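Local coordinates for protein cystalysin (Treponema denticola, PDB 1C7N) that belongs to the fold type I family of pyridoxal-5'-phosphate proteins, related to class I and II aminotransferases, and holds pyridoxal-5'-phosphate in a pocket, at residues K158-K163 with V193-L198; G115-T120 with K136-E141; Q225-T230 with I251-D256. One frame throughout, in Å; residues are numbered along the deposited sequence.

Contact 1. Residues K158-K163 with V193-L198; sequences KLSKDK and VLKSDL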
loop_
_atom_site.group_PDB
_atom_site.type_symbol
_atom_site.label_atom_id
_atom_site.label_comp_id
_atom_site.label_asym_id
_atom_site.label_seq_id
_atom_site.Cartn_x
_atom_site.Cartn_y
_atom_site.Cartn_z
ATOM N N LYS A 158 -30.299 20.846 7.946
ATOM C CA LYS A 158 -29.823 21.941 8.772
ATOM C C LYS A 158 -28.300 22.003 8.723
ATOM O O LYS A 158 -27.721 23.064 8.500
ATOM C CB LYS A 158 -30.282 21.754 10.218
ATOM C CG LYS A 158 -29.814 22.850 11.156
ATOM C CD LYS A 158 -30.345 22.627 12.556
ATOM C CE LYS A 158 -29.823 23.677 13.521
ATOM N NZ LYS A 158 -30.319 23.431 14.907
ATOM N N LEU A 159 -27.656 20.858 8.922
ATOM C CA LEU A 159 -26.199 20.793 8.911
ATOM C C LEU A 159 -25.590 21.155 7.561
ATOM O O LEU A 159 -24.519 21.751 7.503
ATOM C CB LEU A 159 -25.730 19.394 9.318
ATOM C CG LEU A 159 -26.080 18.926 10.734
ATOM C CD1 LEU A 159 -25.720 17.459 10.890
ATOM C CD2 LEU A 159 -25.342 19.782 11.758
ATOM N N SER A 160 -26.271 20.795 6.478
ATOM C CA SER A 160 -25.770 21.081 5.139
ATOM C C SER A 160 -25.744 22.578 4.863
ATOM O O SER A 160 -24.991 23.050 4.010
ATOM C CB SER A 160 -26.640 20.395 4.081
ATOM O OG SER A 160 -27.920 20.998 4.012
ATOM N N LYS A 161 -26.570 23.324 5.586
ATOM C CA LYS A 161 -26.636 24.767 5.411
ATOM C C LYS A 161 -25.477 25.477 6.104
ATOM O O LYS A 161 -25.226 26.654 5.847
ATOM C CB LYS A 161 -27.978 25.292 5.929
ATOM C CG LYS A 161 -29.157 24.934 5.030
ATOM C CD LYS A 161 -30.392 24.545 5.835
ATOM C CE LYS A 161 -30.821 25.638 6.805
ATOM N NZ LYS A 161 -31.950 25.188 7.673
ATOM N N ASP A 162 -24.771 24.759 6.976
ATOM C CA ASP A 162 -23.625 25.326 7.685
ATOM C C ASP A 162 -22.425 25.345 6.741
ATOM O O ASP A 162 -21.826 24.310 6.449
ATOM C CB ASP A 162 -23.283 24.495 8.924
ATOM C CG ASP A 162 -22.189 25.131 9.772
ATOM O OD1 ASP A 162 -21.456 26.004 9.258
ATOM O OD2 ASP A 162 -22.054 24.747 10.954
ATOM N N LYS A 163 -22.095 26.540 6.269
ATOM C CA LYS A 163 -20.991 26.780 5.350
ATOM C C LYS A 163 -19.660 26.136 5.734
ATOM O O LYS A 163 -18.874 25.762 4.858
ATOM C CB LYS A 163 -20.797 28.291 5.188
ATOM C CG LYS A 163 -20.912 29.068 6.503
ATOM C CD LYS A 163 -22.357 29.093 7.017
ATOM C CE LYS A 163 -22.432 29.491 8.484
ATOM N NZ LYS A 163 -23.823 29.383 9.020
ATOM N N VAL A 193 -27.906 17.641 -0.715
ATOM C CA VAL A 193 -26.529 17.826 -1.163
ATOM C C VAL A 193 -26.399 18.832 -2.303
ATOM O O VAL A 193 -25.576 19.743 -2.234
ATOM C CB VAL A 193 -25.901 16.490 -1.611
ATOM C CG1 VAL A 193 -24.531 16.739 -2.242
ATOM C CG2 VAL A 193 -25.761 15.560 -0.408
ATOM N N LEU A 194 -27.201 18.661 -3.351
ATOM C CA LEU A 194 -27.160 19.558 -4.503
ATOM C C LEU A 194 -27.593 20.978 -4.142
ATOM O O LEU A 194 -27.226 21.940 -4.818
ATOM C CB LEU A 194 -28.051 19.018 -5.623
ATOM C CG LEU A 194 -27.685 17.642 -6.189
ATOM C CD1 LEU A 194 -28.672 17.268 -7.281
ATOM C CD2 LEU A 194 -26.261 17.664 -6.730
ATOM N N LYS A 195 -28.370 21.092 -3.069
ATOM C CA LYS A 195 -28.876 22.367 -2.567
ATOM C C LYS A 195 -27.804 23.157 -1.817
ATOM O O LYS A 195 -27.909 24.377 -1.664
ATOM C CB LYS A 195 -30.062 22.105 -1.637
ATOM C CG LYS A 195 -30.351 23.206 -0.632
ATOM C CD LYS A 195 -31.221 22.688 0.515
ATOM C CE LYS A 195 -30.526 21.563 1.285
ATOM N NZ LYS A 195 -29.195 21.966 1.835
ATOM N N SER A 196 -26.778 22.458 -1.347
ATOM C CA SER A 196 -25.694 23.089 -0.602
ATOM C C SER A 196 -24.379 22.954 -1.356
ATOM O O SER A 196 -24.357 22.518 -2.505
ATOM C CB SER A 196 -25.557 22.434 0.767
ATOM O OG SER A 196 -25.170 21.079 0.626
ATOM N N ASP A 197 -23.284 23.329 -0.702
ATOM C CA ASP A 197 -21.968 23.235 -1.322
ATOM C C ASP A 197 -21.232 22.005 -0.805
ATOM O O ASP A 197 -20.006 21.919 -0.898
ATOM C CB ASP A 197 -21.134 24.488 -1.028
ATOM C CG ASP A 197 -21.774 25.756 -1.561
ATOM O OD1 ASP A 197 -22.275 25.737 -2.708
ATOM O OD2 ASP A 197 -21.766 26.776 -0.837
ATOM N N LEU A 198 -21.987 21.057 -0.257
ATOM C CA LEU A 198 -21.402 19.833 0.268
ATOM C C LEU A 198 -20.928 18.917 -0.843
ATOM O O LEU A 198 -21.557 18.803 -1.892
ATOM C CB LEU A 198 -22.412 19.066 1.125
ATOM C CG LEU A 198 -22.727 19.539 2.544
ATOM C CD1 LEU A 198 -23.809 18.648 3.134
ATOM C CD2 LEU A 198 -21.469 19.489 3.401
#
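The K195 chain bends at chi3 (61°), setting CE, and again at chi4 (57°), bringing NZ to S160. The hydroxyl of S160 sits between its own backbone N and carbonyl carbon (chi1 69°). K195 NZ donates a hydrogen bond of 2.7 Å to S160 OG. The same hydroxyl is bonded to the carbonyl of E157, one turn back in helix 153-160, and K195 NZ also bonds to the carbonyl of I192. The ammonium and hydroxyl thus link the last turns of two helices.

The packing alongside is close. L198 CD1 lies 3.5 Å from S160 CB, tighter than a usual carbon contact. S196 CB lies 3.3 Å from the S160 carbonyl O. The S196 hydroxyl turns back to its own helix end, bonded to the I192 carbonyl, and takes a weak bond from L198 N. On the K195 side the contact is more exposed, and K161 CG stays 4.4 Å from K195 NZ.

The segments run off the C-terminal ends of helices 153-160 and 183-195, where backbone carbonyls point out of the helix. A lysine ammonium placed there would be expected to offset part of their negative dipole potential, and it may polarise the S160 hydroxyl.

Contact 2. Residues G115-T120 with K136-E141; sequences GVIIIT and KIIECE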
loop_
_atom_site.group_PDB
_atom_site.type_symbol
_atom_site.label_atom_id
_atom_site.label_comp_id
_atom_site.label_asym_id
_atom_site.label_seq_id
_atom_site.Cartn_x
_atom_site.Cartn_y
_atom_site.Cartn_z
ATOM N N GLY A 115 -15.729 21.278 8.880
ATOM C CA GLY A 115 -16.562 20.205 9.382
ATOM C C GLY A 115 -16.855 19.171 8.310
ATOM O O GLY A 115 -16.913 19.493 7.123
ATOM N N VAL A 116 -17.004 17.922 8.734
ATOM C CA VAL A 116 -17.331 16.811 7.843
ATOM C C VAL A 116 -18.504 16.076 8.486
ATOM O O VAL A 116 -18.430 15.666 9.646
ATOM C CB VAL A 116 -16.157 15.825 7.680
ATOM C CG1 VAL A 116 -16.612 14.613 6.868
ATOM C CG2 VAL A 116 -14.998 16.512 6.984
ATOM N N ILE A 117 -19.582 15.916 7.728
ATOM C CA ILE A 117 -20.779 15.259 8.234
ATOM C C ILE A 117 -20.795 13.750 8.024
ATOM O O ILE A 117 -20.545 13.256 6.920
ATOM C CB ILE A 117 -22.042 15.859 7.589
ATOM C CG1 ILE A 117 -22.165 17.336 7.979
ATOM C CG2 ILE A 117 -23.279 15.084 8.031
ATOM C CD1 ILE A 117 -23.220 18.086 7.200
ATOM N N ILE A 118 -21.086 13.033 9.105
ATOM C CA ILE A 118 -21.183 11.578 9.090
ATOM C C ILE A 118 -22.477 11.186 9.802
ATOM O O ILE A 118 -22.932 11.877 10.719
ATOM C CB ILE A 118 -20.005 10.903 9.825
ATOM C CG1 ILE A 118 -19.918 11.423 11.263
ATOM C CG2 ILE A 118 -18.702 11.131 9.054
ATOM C CD1 ILE A 118 -19.011 10.605 12.149
ATOM N N ILE A 119 -23.068 10.081 9.364
ATOM C CA ILE A 119 -24.299 9.578 9.952
ATOM C C ILE A 119 -23.901 8.477 10.935
ATOM O O ILE A 119 -23.337 7.451 10.546
ATOM C CB ILE A 119 -25.239 9.055 8.842
ATOM C CG1 ILE A 119 -25.607 10.224 7.915
ATOM C CG2 ILE A 119 -26.483 8.437 9.445
ATOM C CD1 ILE A 119 -26.493 9.854 6.750
ATOM N N THR A 120 -24.193 8.712 12.214
ATOM C CA THR A 120 -23.817 7.806 13.294
ATOM C C THR A 120 -24.967 7.057 13.972
ATOM O O THR A 120 -26.122 7.460 13.874
ATOM C CB THR A 120 -23.071 8.593 14.377
ATOM O OG1 THR A 120 -23.958 9.566 14.939
ATOM C CG2 THR A 120 -21.868 9.321 13.776
ATOM N N LYS A 136 -13.455 18.922 11.988
ATOM C CA LYS A 136 -14.516 18.759 12.976
ATOM C C LYS A 136 -15.542 17.697 12.589
ATOM O O LYS A 136 -16.128 17.746 11.510
ATOM C CB LYS A 136 -15.228 20.094 13.219
ATOM C CG LYS A 136 -14.298 21.267 13.535
ATOM C CD LYS A 136 -13.265 20.921 14.600
ATOM C CE LYS A 136 -13.905 20.481 15.907
ATOM N NZ LYS A 136 -12.869 20.068 16.900
ATOM N N ILE A 137 -15.754 16.736 13.482
ATOM C CA ILE A 137 -16.722 15.675 13.237
ATOM C C ILE A 137 -18.126 16.211 13.484
ATOM O O ILE A 137 -18.462 16.586 14.606
ATOM C CB ILE A 137 -16.484 14.471 14.173
ATOM C CG1 ILE A 137 -15.087 13.891 13.931
ATOM C CG2 ILE A 137 -17.552 13.415 13.941
ATOM C CD1 ILE A 137 -14.716 12.769 14.874
ATOM N N ILE A 138 -18.940 16.258 12.432
ATOM C CA ILE A 138 -20.314 16.745 12.550
ATOM C C ILE A 138 -21.245 15.540 12.484
ATOM O O ILE A 138 -21.436 14.941 11.423
ATOM C CB ILE A 138 -20.666 17.732 11.410
ATOM C CG1 ILE A 138 -19.595 18.821 11.310
ATOM C CG2 ILE A 138 -22.018 18.383 11.681
ATOM C CD1 ILE A 138 -19.403 19.619 12.582
ATOM N N GLU A 139 -21.825 15.187 13.625
ATOM C CA GLU A 139 -22.702 14.030 13.710
ATOM C C GLU A 139 -24.177 14.258 13.417
ATOM O O GLU A 139 -24.806 15.167 13.963
ATOM C CB GLU A 139 -22.573 13.395 15.094
ATOM C CG GLU A 139 -21.177 12.919 15.424
ATOM C CD GLU A 139 -21.060 12.439 16.851
ATOM O OE1 GLU A 139 -21.797 11.508 17.229
ATOM O OE2 GLU A 139 -20.235 12.998 17.597
ATOM N N CYS A 140 -24.723 13.408 12.554
ATOM C CA CYS A 140 -26.131 13.458 12.205
ATOM C C CYS A 140 -26.660 12.078 12.596
ATOM O O CYS A 140 -26.868 11.207 11.749
ATOM C CB CYS A 140 -26.304 13.699 10.706
ATOM S SG CYS A 140 -28.004 14.087 10.223
ATOM N N GLU A 141 -26.857 11.895 13.897
ATOM C CA GLU A 141 -27.316 10.638 14.468
ATOM C C GLU A 141 -28.525 10.002 13.783
ATOM O O GLU A 141 -29.493 10.677 13.421
ATOM C CB GLU A 141 -27.614 10.834 15.956
ATOM C CG GLU A 141 -27.955 9.548 16.701
ATOM C CD GLU A 141 -26.734 8.705 17.020
ATOM O OE1 GLU A 141 -26.915 7.543 17.441
ATOM O OE2 GLU A 141 -25.597 9.201 16.862
#
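T120 OG1 donates a short hydrogen bond of 2.6 Å to E141 OE2. The hydroxyl meets the carboxylate from above its plane, 42° out of it. The two side chains cross at about a right angle. A bend at chi2 (77°) in E141 carries its CD back toward T120. T120 CG2 rests 4.0 Å from E139 CG.

Four backbone bonds follow along the paired strands. V116 N bonds to K136 O at 2.9 Å, and I138 N to the V116 carbonyl. I118 N bonds to the I138 carbonyl, and C140 N to I118 O at 3.0 Å. The bond to V116 O comes from a donor tilted out of the carbonyl plane. V116 and I118 thus use both N and O on this neighbour. G115 and I117 bond instead to strand 165-171 and the residue before it. CA-H...O contacts fill in between, among them those of G115, I117 and I119; I117 CA lies 3.3 Å from I138 O.

On the face carrying I117 and I138, I117 CG1 packs 3.8 Å from I138 CB. L159 of helix 153-160 covers both. On the other face, I118 CD1 reaches I137 CG2 at 3.6 Å. I130 of helix 125-131 covers that pair. G115 has no side chain, and I138 CG1 approaches its CA to 3.9 Å.

This is a parallel beta-alpha-beta unit: strand 115-118, helix 125-131 and edge strand 136-139. Backbone bonding fixes the register, and isoleucines pack on a helix on each face. The T120 hydroxyl extends the link past the strands, and its bond should lend E141 OE2 some stabilisation as a negative charge.

Contact 3. Residues Q225-T230 with I251-D256; sequences QLADKT and IIKNPD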
loop_
_atom_site.group_PDB
_atom_site.type_symbol
_atom_site.label_atom_id
_atom_site.label_comp_id
_atom_site.label_asym_id
_atom_site.label_seq_id
_atom_site.Cartn_x
_atom_site.Cartn_y
_atom_site.Cartn_z
ATOM N N GLN A 225 -25.272 15.402 -12.029
ATOM C CA GLN A 225 -24.766 16.596 -11.365
ATOM C C GLN A 225 -24.259 16.228 -9.977
ATOM O O GLN A 225 -23.308 16.828 -9.476
ATOM C CB GLN A 225 -25.845 17.678 -11.267
ATOM C CG GLN A 225 -26.087 18.425 -12.572
ATOM C CD GLN A 225 -26.793 17.577 -13.610
ATOM O OE1 GLN A 225 -27.967 17.230 -13.450
ATOM N NE2 GLN A 225 -26.079 17.231 -14.682
ATOM N N LEU A 226 -24.902 15.245 -9.352
ATOM C CA LEU A 226 -24.462 14.791 -8.038
ATOM C C LEU A 226 -23.113 14.107 -8.259
ATOM O O LEU A 226 -22.153 14.353 -7.527
ATOM C CB LEU A 226 -25.462 13.797 -7.437
ATOM C CG LEU A 226 -25.065 13.163 -6.097
ATOM C CD1 LEU A 226 -24.989 14.235 -5.007
ATOM C CD2 LEU A 226 -26.074 12.093 -5.723
ATOM N N ALA A 227 -23.047 13.269 -9.290
ATOM C CA ALA A 227 -21.819 12.550 -9.632
ATOM C C ALA A 227 -20.668 13.518 -9.899
ATOM O O ALA A 227 -19.503 13.174 -9.705
ATOM C CB ALA A 227 -22.048 11.665 -10.860
ATOM N N ASP A 228 -21.004 14.722 -10.356
ATOM C CA ASP A 228 -20.006 15.749 -10.651
ATOM C C ASP A 228 -19.220 16.178 -9.409
ATOM O O ASP A 228 -18.111 16.693 -9.521
ATOM C CB ASP A 228 -20.678 16.979 -11.272
ATOM C CG ASP A 228 -21.027 16.784 -12.739
ATOM O OD1 ASP A 228 -21.811 17.603 -13.270
ATOM O OD2 ASP A 228 -20.516 15.828 -13.363
ATOM N N LYS A 229 -19.794 15.979 -8.227
ATOM C CA LYS A 229 -19.091 16.344 -7.005
ATOM C C LYS A 229 -19.072 15.216 -5.975
ATOM O O LYS A 229 -19.064 15.456 -4.769
ATOM C CB LYS A 229 -19.691 17.613 -6.391
ATOM C CG LYS A 229 -21.132 17.511 -5.923
ATOM C CD LYS A 229 -21.514 18.801 -5.210
ATOM C CE LYS A 229 -22.901 18.740 -4.598
ATOM N NZ LYS A 229 -23.152 19.952 -3.754
ATOM N N THR A 230 -19.050 13.983 -6.466
ATOM C CA THR A 230 -19.024 12.808 -5.599
ATOM C C THR A 230 -17.749 11.982 -5.769
ATOM O O THR A 230 -17.193 11.886 -6.864
ATOM C CB THR A 230 -20.225 11.865 -5.887
ATOM O OG1 THR A 230 -21.456 12.556 -5.640
ATOM C CG2 THR A 230 -20.155 10.611 -5.002
ATOM N N ILE A 251 -13.746 5.727 -7.372
ATOM C CA ILE A 251 -14.315 6.288 -8.595
ATOM C C ILE A 251 -14.615 7.775 -8.477
ATOM O O ILE A 251 -15.389 8.202 -7.612
ATOM C CB ILE A 251 -15.612 5.545 -8.983
ATOM C CG1 ILE A 251 -15.379 4.033 -8.935
ATOM C CG2 ILE A 251 -16.055 5.954 -10.384
ATOM C CD1 ILE A 251 -14.225 3.555 -9.807
ATOM N N ILE A 252 -14.005 8.557 -9.363
ATOM C CA ILE A 252 -14.178 10.009 -9.375
ATOM C C ILE A 252 -14.387 10.509 -10.804
ATOM O O ILE A 252 -13.454 10.531 -11.609
ATOM C CB ILE A 252 -12.943 10.714 -8.783
ATOM C CG1 ILE A 252 -12.586 10.081 -7.434
ATOM C CG2 ILE A 252 -13.224 12.198 -8.597
ATOM C CD1 ILE A 252 -11.303 10.612 -6.840
ATOM N N LYS A 253 -15.618 10.907 -11.109
ATOM C CA LYS A 253 -15.979 11.406 -12.438
ATOM C C LYS A 253 -15.344 12.745 -12.818
ATOM O O LYS A 253 -14.822 12.900 -13.924
ATOM C CB LYS A 253 -17.501 11.544 -12.541
ATOM C CG LYS A 253 -17.981 12.202 -13.826
ATOM C CD LYS A 253 -19.457 12.567 -13.733
ATOM C CE LYS A 253 -19.983 13.077 -15.063
ATOM N NZ LYS A 253 -21.352 13.660 -14.951
ATOM N N ASN A 254 -15.403 13.715 -11.909
ATOM C CA ASN A 254 -14.857 15.043 -12.170
ATOM C C ASN A 254 -13.336 15.070 -12.281
ATOM O O ASN A 254 -12.627 14.719 -11.338
ATOM C CB ASN A 254 -15.308 16.020 -11.087
ATOM C CG ASN A 254 -14.899 17.450 -11.392
ATOM O OD1 ASN A 254 -13.796 17.883 -11.050
ATOM N ND2 ASN A 254 -15.781 18.184 -12.060
ATOM N N PRO A 255 -12.815 15.504 -13.443
ATOM C CA PRO A 255 -11.374 15.580 -13.692
ATOM C C PRO A 255 -10.628 16.436 -12.674
ATOM O O PRO A 255 -9.511 16.102 -12.275
ATOM C CB PRO A 255 -11.301 16.154 -15.103
ATOM C CG PRO A 255 -12.539 15.625 -15.737
ATOM C CD PRO A 255 -13.566 15.865 -14.658
ATOM N N ASP A 256 -11.238 17.543 -12.263
ATOM C CA ASP A 256 -10.620 18.433 -11.288
ATOM C C ASP A 256 -10.504 17.759 -9.929
ATOM O O ASP A 256 -9.445 17.787 -9.303
ATOM C CB ASP A 256 -11.432 19.723 -11.159
ATOM C CG ASP A 256 -11.163 20.693 -12.290
ATOM O OD1 ASP A 256 -11.225 20.274 -13.466
ATOM O OD2 ASP A 256 -10.890 21.877 -12.001
HETATM O O HOH W 1 -16.671 13.634 -9.224
HETATM O O HOH W 2 -17.945 16.106 -13.805
HETATM O O HOH W 3 -17.680 10.373 -9.039
#
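K253 stretches across to D228 and forms a salt bridge, with NZ 2.8 Å from D228 OD2. The ammonium comes to the syn side of the carboxylate, 32° out of its plane. The K253 chain is extended, and its CD passes 4.0 Å from A227 CB. NZ has a second salt bridge, to E224, so two acids share one lysine charge. Close by, N254 CB lies 3.3 Å from the D228 carbonyl O. This is the direct, close part of the contact.

Elsewhere the contact is mediated by water. One water accepts from N254 N and lies within bonding distance of the A227 and T230 carbonyls. Another accepts from K253 N and lies 2.7 Å from T230 O. A third water is at the salt bridge itself, donating to D228 OD2 at 2.6 Å, with a weak, long bond from N254 ND2. The direct approach of I252 CG2 to T230 O is loose, at 4.3 Å.

N254 is the N-cap of helix 255-267, its OD1 bonded to the backbone N of I257. T230 OG1 bonds to L226 O at 2.7 Å, on the face opposite to the K229 N donor. The contact joins the end of helix 224-227 to the start of helix 255-267, where antiparallel neighbours 230-234 and 248-251 begin and end. L226 packs on helix 183-195, and I252 on I257 and F261 of helix 255-267.

In the fold
The contacts follow one another along the chain: contact 2 closes first, then contact 1, then contact 3. Contact 2 is part of the seven-stranded mixed sheet of this PLP-binding fold; contacts 1 and 3 lie at helix ends beside it. Centres of contacts 1 and 2 are 13 Å apart, and L159 packs on I117, I138 and C140. Centres of contacts 1 and 3 are 17 Å apart; K229 NZ probably bonds to V193 O, and L194 packs on L226. Contacts 2 and 3 do not touch, their nearest atoms about 11 Å apart. Contact 1 therefore bridges the other two. All three are structural: the side chains of I118 and I251 lie about 11 and 13 Å from PLP.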